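Local structure of betaine aldehyde dehydrogenase (Staphylococcus aureus subsp. aureus COL, 4QTO) at residues Tyr36-Trp41 and Ala79-Glu84; Arg215-Met220 and Gly228-Ile233; Gln300-Gly305 and Ile334-Lys339. The protein catalyses the NAD-dependent oxidation of betaine aldehyde to glycine betaine, as a tetrameric member of the aldehyde dehydrogenase family. One frame throughout, in Å; residues are numbered along the deposited sequence. Where two conformers were deposited one is given.

How the contacts relate
Contacts 1 and 2 are neighbours, their centres 10 Å apart, and they share a border: Tyr36 O of contact 1 lies 2.7 Å from Leu232 N of contact 2, a probable hydrogen bond. The hairpin of contact 1 is thereby tied to strand 230-232 of the Rossmann-like sheet, whose beta-alpha-beta packing is the subject of contact 2. Contact 3 lies on the opposite side of the chain's centre, about 47 Å from contact 1 and 39 Å from contact 2 between centres. Contacts 1 and 3 both meet the second subunit. A bound PEG molecule comes within about 9 Å of the Phe217 side chain.

Contact 1: Tyr36-Trp41 and Ala79-Glu84; sequences YIDGEW and ARRAFE
Arg81 meets Asp38 end-on, giving one terminal nitrogen to each carboxylate oxygen in a two-pronged salt bridge. The shorter and straighter bond runs from Arg81 NH2 to Asp38 OD1, 2.7 Å long with an N-H...O angle of 169°, and uses the syn lone pair of the oxygen. Arg81 NH1 reaches Asp38 OD2 at 2.9 Å, also on the syn side but tilted out of the carboxylate plane. The carboxylate and guanidinium planes are 32° apart, in keeping with this tilt. Arg81 extends from its helix with CG anti to the backbone N (chi1 -169°) and bends at chi3, which turns the guanidinium edge to the acid. Asp38 stands in the type I' turn from Ile37 to Glu40, and its main-chain N is bonded to Asn231 OD1, so the main chain of Asp38 is held as well as its carboxylate. The Lys227 side chain touches both partners. The salt bridge thus pins the turn of the hairpin formed by strands 35-37 and 40-42 to helix 69-85 at the protein surface, where Asp38 also touches Ala78, with Tyr36 and Trp41 resting on Phe217 of helix 211-223.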
loop_
_atom_site.group_PDB
_atom_site.type_symbol
_atom_site.label_atom_id
_atom_site.label_comp_id
_atom_site.label_asym_id
_atom_site.label_seq_id
_atom_site.Cartn_x
_atom_site.Cartn_y
_atom_site.Cartn_z
ATOM N N TYR A 36 3.811 -37.048 -10.196
ATOM C CA TYR A 36 4.711 -36.226 -10.993
ATOM C C TYR A 36 5.808 -35.710 -10.087
ATOM O O TYR A 36 5.550 -34.878 -9.225
ATOM C CB TYR A 36 3.978 -35.069 -11.678
ATOM C CG TYR A 36 4.815 -34.306 -12.682
ATOM C CD1 TYR A 36 5.141 -34.861 -13.901
ATOM C CD2 TYR A 36 5.262 -33.032 -12.410
ATOM C CE1 TYR A 36 5.871 -34.146 -14.839
ATOM C CE2 TYR A 36 5.991 -32.313 -13.346
ATOM C CZ TYR A 36 6.287 -32.904 -14.558
ATOM O OH TYR A 36 7.006 -32.240 -15.563
ATOM N N ILE A 37 7.006 -36.267 -10.214
ATOM C CA ILE A 37 8.089 -35.942 -9.332
ATOM C C ILE A 37 9.337 -35.578 -10.121
ATOM O O ILE A 37 9.818 -36.361 -10.975
ATOM C CB ILE A 37 8.393 -37.127 -8.364
ATOM C CG1 ILE A 37 7.129 -37.547 -7.605
ATOM C CG2 ILE A 37 9.521 -36.741 -7.415
ATOM C CD1 ILE A 37 7.308 -38.714 -6.645
ATOM N N ASP A 38 9.852 -34.391 -9.881
ATOM C CA ASP A 38 11.076 -33.950 -10.493
ATOM C C ASP A 38 11.046 -34.080 -12.020
ATOM O O ASP A 38 11.974 -34.649 -12.651
ATOM C CB ASP A 38 12.266 -34.717 -9.885
ATOM C CG ASP A 38 13.573 -33.940 -9.967
ATOM O OD1 ASP A 38 13.573 -32.741 -10.299
ATOM O OD2 ASP A 38 14.612 -34.534 -9.625
ATOM N N GLY A 39 9.976 -33.562 -12.597
ATOM C CA GLY A 39 9.800 -33.527 -14.049
ATOM C C GLY A 39 9.414 -34.830 -14.738
ATOM O O GLY A 39 9.451 -34.883 -15.985
ATOM N N GLU A 40 9.079 -35.871 -13.984
ATOM C CA GLU A 40 8.746 -37.158 -14.566
ATOM C C GLU A 40 7.483 -37.733 -13.971
ATOM O O GLU A 40 7.262 -37.613 -12.746
ATOM C CB GLU A 40 9.876 -38.169 -14.300
ATOM C CG GLU A 40 11.224 -37.752 -14.883
ATOM C CD GLU A 40 11.244 -37.661 -16.409
ATOM O OE1 GLU A 40 10.397 -38.315 -17.073
ATOM O OE2 GLU A 40 12.158 -36.973 -16.953
ATOM N N TRP A 41 6.680 -38.366 -14.821
ATOM C CA TRP A 41 5.499 -39.101 -14.363
ATOM C C TRP A 41 5.988 -40.464 -13.866
ATOM O O TRP A 41 6.543 -41.257 -14.637
ATOM C CB TRP A 41 4.467 -39.242 -15.476
ATOM C CG TRP A 41 3.869 -37.921 -15.836
ATOM C CD1 TRP A 41 4.267 -37.061 -16.834
ATOM C CD2 TRP A 41 2.759 -37.296 -15.186
ATOM N NE1 TRP A 41 3.472 -35.954 -16.840
ATOM C CE2 TRP A 41 2.558 -36.044 -15.814
ATOM C CE3 TRP A 41 1.951 -37.644 -14.090
ATOM C CZ2 TRP A 41 1.531 -35.147 -15.405
ATOM C CZ3 TRP A 41 0.915 -36.767 -13.698
ATOM C CH2 TRP A 41 0.724 -35.536 -14.354
ATOM N N ALA A 79 12.067 -30.285 -5.004
ATOM C CA ALA A 79 11.563 -28.909 -4.898
ATOM C C ALA A 79 12.654 -28.003 -4.327
ATOM O O ALA A 79 12.869 -26.863 -4.775
ATOM C CB ALA A 79 10.309 -28.895 -4.045
ATOM N N ARG A 80 13.342 -28.484 -3.279
ATOM C CA ARG A 80 14.421 -27.732 -2.688
ATOM C C ARG A 80 15.544 -27.500 -3.685
ATOM O O ARG A 80 16.062 -26.383 -3.805
ATOM C CB ARG A 80 14.948 -28.434 -1.409
ATOM C CG ARG A 80 16.248 -27.866 -0.830
ATOM C CD ARG A 80 16.174 -26.387 -0.477
ATOM N NE ARG A 80 15.164 -26.164 0.559
ATOM C CZ ARG A 80 14.595 -24.993 0.820
ATOM N NH1 ARG A 80 14.919 -23.907 0.142
ATOM N NH2 ARG A 80 13.685 -24.919 1.773
ATOM N N ARG A 81 15.971 -28.554 -4.373
ATOM C CA ARG A 81 17.042 -28.417 -5.363
ATOM C C ARG A 81 16.678 -27.378 -6.437
ATOM O O ARG A 81 17.491 -26.505 -6.789
ATOM C CB ARG A 81 17.327 -29.773 -6.023
ATOM C CG ARG A 81 18.592 -29.758 -6.863
ATOM C CD ARG A 81 18.624 -30.894 -7.876
ATOM N NE ARG A 81 17.601 -30.683 -8.907
ATOM C CZ ARG A 81 16.562 -31.487 -9.139
ATOM N NH1 ARG A 81 16.417 -32.630 -8.474
ATOM N NH2 ARG A 81 15.704 -31.172 -10.109
ATOM N N ALA A 82 15.452 -27.473 -6.924
ATOM C CA ALA A 82 14.938 -26.548 -7.909
ATOM C C ALA A 82 14.929 -25.107 -7.366
ATOM O O ALA A 82 15.341 -24.164 -8.066
ATOM C CB ALA A 82 13.569 -26.960 -8.376
ATOM N N PHE A 83 14.471 -24.938 -6.127
ATOM C CA PHE A 83 14.434 -23.614 -5.523
ATOM C C PHE A 83 15.857 -23.018 -5.460
ATOM O O PHE A 83 16.067 -21.863 -5.868
ATOM C CB PHE A 83 13.804 -23.646 -4.123
ATOM C CG PHE A 83 13.591 -22.283 -3.573
ATOM C CD1 PHE A 83 12.488 -21.543 -3.988
ATOM C CD2 PHE A 83 14.490 -21.709 -2.716
ATOM C CE1 PHE A 83 12.317 -20.244 -3.578
ATOM C CE2 PHE A 83 14.296 -20.400 -2.285
ATOM C CZ PHE A 83 13.221 -19.683 -2.711
ATOM N N GLU A 84 16.829 -23.817 -5.021
ATOM C CA GLU A 84 18.213 -23.333 -4.876
ATOM C C GLU A 84 18.868 -23.058 -6.222
ATOM O O GLU A 84 19.760 -22.218 -6.283
ATOM C CB GLU A 84 19.056 -24.308 -4.073
ATOM C CG GLU A 84 18.483 -24.561 -2.676
ATOM C CD GLU A 84 18.317 -23.293 -1.853
ATOM O OE1 GLU A 84 19.126 -22.369 -2.010
ATOM O OE2 GLU A 84 17.423 -23.206 -1.010
#

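Contact 2: Arg215-Met220 and Gly228-Ile233; sequences RVFELM and GTINLI
Phe217 turns one face of its ring to Leu232, whose CB sits almost exactly over the centre, 3.6 Å from the centroid and 8° off the ring normal, a CH-pi contact. The CE of Met220, one helical turn along, lies over the opposite face, also 3.6 Å above the plane, so the ring is sandwiched between an aliphatic group of the strand and one of its own helix. A bend at chi3 of Met220 folds the methyl back over the phenyl. The far end of the ring points at the strand backbone, where CZ of Phe217 approaches Asn231 O to 3.4 Å. Helix 211-223 here packs on strand 230-232 within the beta-alpha-beta unit that starts from strand 200-204, part of the Rossmann-like sheet; the short segments run nearly antiparallel, at 154°, with axes 9.7 Å apart. Ile230 lies beside Phe217, pointing back toward the helix, its CB 3.9 Å from Phe217 CE2. With CG1 held between the backbone N and carbonyl carbon (chi1 62°), Ile230 sends CD1 on to Met220 CB at 3.7 Å. Leu195 of helix 183-197 packs on both Met220 and Ile230, while Leu201 and Met203 of strand 200-204 touch the Phe217 ring.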
loop_
_atom_site.group_PDB
_atom_site.type_symbol
_atom_site.label_atom_id
_atom_site.label_comp_id
_atom_site.label_asym_id
_atom_site.label_seq_id
_atom_site.Cartn_x
_atom_site.Cartn_y
_atom_site.Cartn_z
ATOM N N ARG A 215 -4.975 -33.808 -13.941
ATOM C CA ARG A 215 -5.130 -33.098 -15.235
ATOM C C ARG A 215 -4.448 -31.748 -15.218
ATOM O O ARG A 215 -3.764 -31.396 -16.201
ATOM C CB ARG A 215 -6.607 -32.972 -15.624
ATOM C CG ARG A 215 -6.838 -32.383 -16.998
ATOM C CD ARG A 215 -6.325 -33.298 -18.097
ATOM N NE ARG A 215 -6.591 -32.698 -19.424
ATOM C CZ ARG A 215 -5.668 -32.379 -20.320
ATOM N NH1 ARG A 215 -4.382 -32.697 -20.153
ATOM N NH2 ARG A 215 -6.043 -31.795 -21.452
ATOM N N VAL A 216 -4.594 -30.982 -14.132
ATOM C CA VAL A 216 -3.968 -29.654 -14.101
ATOM C C VAL A 216 -2.431 -29.786 -14.119
ATOM O O VAL A 216 -1.756 -28.926 -14.699
ATOM C CB VAL A 216 -4.489 -28.737 -12.974
ATOM C CG1 VAL A 216 -3.867 -29.086 -11.634
ATOM C CG2 VAL A 216 -4.191 -27.318 -13.340
ATOM N N PHE A 217 -1.872 -30.834 -13.488
ATOM C CA PHE A 217 -0.431 -31.066 -13.574
ATOM C C PHE A 217 -0.010 -31.344 -15.025
ATOM O O PHE A 217 1.041 -30.868 -15.466
ATOM C CB PHE A 217 0.068 -32.114 -12.607
ATOM C CG PHE A 217 0.467 -31.529 -11.291
ATOM C CD1 PHE A 217 -0.492 -31.135 -10.375
ATOM C CD2 PHE A 217 1.803 -31.334 -11.011
ATOM C CE1 PHE A 217 -0.109 -30.536 -9.183
ATOM C CE2 PHE A 217 2.194 -30.767 -9.804
ATOM C CZ PHE A 217 1.248 -30.367 -8.904
ATOM N N GLU A 218 -0.816 -32.114 -15.761
ATOM C CA GLU A 218 -0.527 -32.318 -17.208
ATOM C C GLU A 218 -0.498 -30.954 -17.913
ATOM O O GLU A 218 0.403 -30.677 -18.708
ATOM C CB GLU A 218 -1.571 -33.207 -17.868
ATOM C CG GLU A 218 -1.598 -34.647 -17.347
ATOM C CD GLU A 218 -2.639 -35.503 -18.025
ATOM O OE1 GLU A 218 -3.568 -34.939 -18.681
ATOM O OE2 GLU A 218 -2.514 -36.741 -17.923
ATOM N N LEU A 219 -1.486 -30.103 -17.633
ATOM C CA LEU A 219 -1.545 -28.781 -18.277
ATOM C C LEU A 219 -0.373 -27.871 -17.888
ATOM O O LEU A 219 0.173 -27.147 -18.725
ATOM C CB LEU A 219 -2.893 -28.103 -17.991
ATOM C CG LEU A 219 -4.126 -28.856 -18.478
ATOM C CD1 LEU A 219 -5.397 -28.157 -18.022
ATOM C CD2 LEU A 219 -4.123 -29.008 -19.999
ATOM N N MET A 220 -0.001 -27.889 -16.609
ATOM C CA MET A 220 1.164 -27.109 -16.161
ATOM C C MET A 220 2.449 -27.576 -16.839
ATOM O O MET A 220 3.293 -26.765 -17.239
ATOM C CB MET A 220 1.299 -27.149 -14.653
ATOM C CG MET A 220 0.177 -26.362 -13.997
ATOM S SD MET A 220 0.469 -26.108 -12.223
ATOM C CE MET A 220 0.137 -27.726 -11.657
ATOM N N GLY A 228 11.480 -29.953 -10.987
ATOM C CA GLY A 228 11.386 -29.883 -9.546
ATOM C C GLY A 228 10.543 -28.738 -9.007
ATOM O O GLY A 228 10.193 -28.729 -7.835
ATOM N N THR A 229 10.200 -27.759 -9.858
ATOM C CA THR A 229 9.394 -26.611 -9.407
ATOM C C THR A 229 7.979 -27.019 -8.979
ATOM O O THR A 229 7.422 -26.452 -8.031
ATOM C CB THR A 229 9.262 -25.558 -10.535
ATOM O OG1 THR A 229 10.572 -25.106 -10.881
ATOM C CG2 THR A 229 8.469 -24.335 -10.081
ATOM N N ILE A 230 7.407 -27.980 -9.704
ATOM C CA ILE A 230 6.083 -28.510 -9.384
ATOM C C ILE A 230 6.177 -30.021 -9.217
ATOM O O ILE A 230 6.881 -30.710 -9.968
ATOM C CB ILE A 230 5.004 -28.128 -10.420
ATOM C CG1 ILE A 230 5.306 -28.692 -11.813
ATOM C CG2 ILE A 230 4.850 -26.622 -10.458
ATOM C CD1 ILE A 230 4.211 -28.430 -12.832
ATOM N N ASN A 231 5.499 -30.553 -8.205
ATOM C CA ASN A 231 5.480 -31.975 -7.957
ATOM C C ASN A 231 4.102 -32.357 -7.401
ATOM O O ASN A 231 3.487 -31.582 -6.627
ATOM C CB ASN A 231 6.534 -32.399 -6.932
ATOM C CG ASN A 231 7.931 -31.891 -7.254
ATOM O OD1 ASN A 231 8.740 -32.596 -7.874
ATOM N ND2 ASN A 231 8.207 -30.660 -6.866
ATOM N N LEU A 232 3.641 -33.528 -7.794
ATOM C CA LEU A 232 2.359 -34.083 -7.403
ATOM C C LEU A 232 2.563 -35.452 -6.772
ATOM O O LEU A 232 3.081 -36.380 -7.417
ATOM C CB LEU A 232 1.457 -34.220 -8.655
ATOM C CG LEU A 232 0.120 -34.958 -8.501
ATOM C CD1 LEU A 232 -0.794 -34.251 -7.534
ATOM C CD2 LEU A 232 -0.587 -35.148 -9.851
ATOM N N ILE A 233 2.144 -35.580 -5.523
ATOM C CA ILE A 233 2.146 -36.846 -4.805
ATOM C C ILE A 233 0.703 -37.301 -4.715
ATOM O O ILE A 233 -0.200 -36.477 -4.499
ATOM C CB ILE A 233 2.723 -36.649 -3.395
ATOM C CG1 ILE A 233 4.212 -36.322 -3.478
ATOM C CG2 ILE A 233 2.501 -37.882 -2.522
ATOM C CD1 ILE A 233 5.090 -37.377 -4.077
#

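Contact 3: Gln300-Gly305 and Ile334-Lys339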
loop_
_atom_site.group_PDB
_atom_site.type_symbol
_atom_site.label_atom_id
_atom_site.label_comp_id
_atom_site.label_asym_id
_atom_site.label_seq_id
_atom_site.Cartn_x
_atom_site.Cartn_y
_atom_site.Cartn_z
ATOM N N GLN A 300 -31.962 -18.118 -0.380
ATOM C CA GLN A 300 -30.570 -18.149 0.026
ATOM C C GLN A 300 -30.298 -19.106 1.178
ATOM O O GLN A 300 -29.167 -19.591 1.335
ATOM C CB GLN A 300 -30.036 -16.736 0.298
ATOM C CG GLN A 300 -29.950 -15.901 -0.980
ATOM C CD GLN A 300 -28.763 -16.267 -1.849
ATOM O OE1 GLN A 300 -28.362 -17.441 -1.972
ATOM N NE2 GLN A 300 -28.175 -15.263 -2.466
ATOM N N ALA A 301 -31.316 -19.455 1.982
ATOM C CA ALA A 301 -31.116 -20.420 3.043
ATOM C C ALA A 301 -30.974 -21.807 2.385
ATOM O O ALA A 301 -30.167 -22.638 2.819
ATOM C CB ALA A 301 -32.268 -20.418 4.029
ATOM N N LEU A 302 -31.758 -22.050 1.343
ATOM C CA LEU A 302 -31.628 -23.301 0.576
ATOM C C LEU A 302 -30.249 -23.364 -0.068
ATOM O O LEU A 302 -29.560 -24.391 -0.016
ATOM C CB LEU A 302 -32.707 -23.387 -0.491
ATOM C CG LEU A 302 -34.146 -23.545 0.011
ATOM C CD1 LEU A 302 -35.127 -23.073 -1.058
ATOM C CD2 LEU A 302 -34.439 -24.967 0.459
ATOM N N ASN A 303 -29.840 -22.261 -0.698
ATOM C CA ASN A 303 -28.545 -22.235 -1.363
ATOM C C ASN A 303 -27.423 -22.457 -0.362
ATOM O O ASN A 303 -26.483 -23.236 -0.600
ATOM C CB ASN A 303 -28.370 -20.931 -2.130
ATOM C CG ASN A 303 -29.439 -20.736 -3.199
ATOM O OD1 ASN A 303 -30.023 -21.701 -3.710
ATOM N ND2 ASN A 303 -29.717 -19.489 -3.522
ATOM N N GLY A 304 -27.504 -21.752 0.760
ATOM C CA GLY A 304 -26.518 -21.909 1.789
ATOM C C GLY A 304 -26.426 -23.311 2.340
ATOM O O GLY A 304 -25.321 -23.816 2.602
ATOM N N GLY A 305 -27.569 -23.979 2.503
ATOM C CA GLY A 305 -27.541 -25.282 3.103
ATOM C C GLY A 305 -27.185 -26.447 2.205
ATOM O O GLY A 305 -26.574 -27.406 2.658
ATOM N N ILE A 334 -38.988 -25.760 4.975
ATOM C CA ILE A 334 -39.341 -27.191 4.949
ATOM C C ILE A 334 -40.107 -27.558 3.683
ATOM O O ILE A 334 -39.790 -28.561 3.028
ATOM C CB ILE A 334 -40.121 -27.586 6.203
ATOM C CG1 ILE A 334 -39.193 -27.552 7.421
ATOM C CG2 ILE A 334 -40.718 -28.985 6.052
ATOM C CD1 ILE A 334 -39.912 -27.522 8.749
ATOM N N ASP A 335 -41.090 -26.737 3.310
ATOM C CA ASP A 335 -41.862 -26.976 2.094
ATOM C C ASP A 335 -40.959 -27.009 0.855
ATOM O O ASP A 335 -41.173 -27.818 -0.062
ATOM C CB ASP A 335 -42.918 -25.870 1.901
ATOM C CG ASP A 335 -44.065 -25.960 2.888
ATOM O OD1 ASP A 335 -44.086 -26.881 3.744
ATOM O OD2 ASP A 335 -44.954 -25.067 2.826
ATOM N N ARG A 336 -39.933 -26.141 0.811
ATOM C CA ARG A 336 -39.044 -26.141 -0.327
ATOM C C ARG A 336 -38.083 -27.324 -0.296
ATOM O O ARG A 336 -37.747 -27.882 -1.349
ATOM C CB ARG A 336 -38.245 -24.830 -0.371
ATOM C CG ARG A 336 -39.075 -23.610 -0.703
ATOM C CD ARG A 336 -39.481 -23.536 -2.165
ATOM N NE ARG A 336 -38.362 -23.321 -3.074
ATOM C CZ ARG A 336 -37.777 -22.149 -3.286
ATOM N NH1 ARG A 336 -38.189 -21.058 -2.635
ATOM N NH2 ARG A 336 -36.787 -22.069 -4.152
ATOM N N VAL A 337 -37.585 -27.670 0.886
ATOM C CA VAL A 337 -36.637 -28.777 1.017
ATOM C C VAL A 337 -37.250 -30.064 0.468
ATOM O O VAL A 337 -36.557 -30.860 -0.171
ATOM C CB VAL A 337 -36.126 -28.937 2.460
ATOM C CG1 VAL A 337 -35.380 -30.249 2.654
ATOM C CG2 VAL A 337 -35.222 -27.767 2.803
ATOM N N LYS A 338 -38.554 -30.232 0.668
ATOM C CA LYS A 338 -39.261 -31.420 0.156
ATOM C C LYS A 338 -39.246 -31.535 -1.366
ATOM O O LYS A 338 -39.433 -32.640 -1.905
ATOM C CB LYS A 338 -40.725 -31.419 0.617
ATOM C CG LYS A 338 -40.900 -31.639 2.109
ATOM C CD LYS A 338 -42.361 -31.483 2.495
ATOM C CE LYS A 338 -42.568 -31.755 3.972
ATOM N NZ LYS A 338 -43.992 -31.540 4.345
ATOM N N LYS A 339 -39.040 -30.425 -2.064
ATOM C CA LYS A 339 -39.059 -30.381 -3.514
ATOM C C LYS A 339 -37.677 -30.480 -4.166
ATOM O O LYS A 339 -37.595 -30.530 -5.378
ATOM C CB LYS A 339 -39.701 -29.082 -3.986
ATOM C CG LYS A 339 -41.124 -28.827 -3.474
ATOM C CD LYS A 339 -41.631 -27.509 -4.032
ATOM C CE LYS A 339 -42.897 -27.027 -3.345
ATOM N NZ LYS A 339 -43.989 -28.015 -3.448
#
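The guanidinium of Arg336 is gripped by the C-terminal tail of the second subunit, NE bonding to Ser519 O and NH2 to Phe518 O of that chain, while one of its flat faces rests on Leu302 of its own chain. Leu302 CD1 stands over the middle of the group, 3.5 Å above its plane and 3.6 Å from Arg336 CZ. Leu302 CD1 also lies 3.6 Å from Arg336 CB; bends at chi2 and chi3 (-74° and -67°) fold the chain back so that the guanidinium comes over the same methyl. The other branch of the leucine, CD2, meets Val337 CG2 at 3.7 Å and also lies near Arg336 CB. Leu333, from an earlier turn of helix 323-337, also touches Leu302. Val298 and Tyr306 of helix 294-306 pack on Arg336 and Val337, respectively, and Phe518 of the second subunit packs on Leu302. A buried arginine is thus accommodated by splitting its two characters: the aliphatic stem and one guanidinium face pack on leucine, while NE and NH2 give hydrogen bonds to main-chain carbonyls of the second subunit, linking the helix pair to the subunit interface.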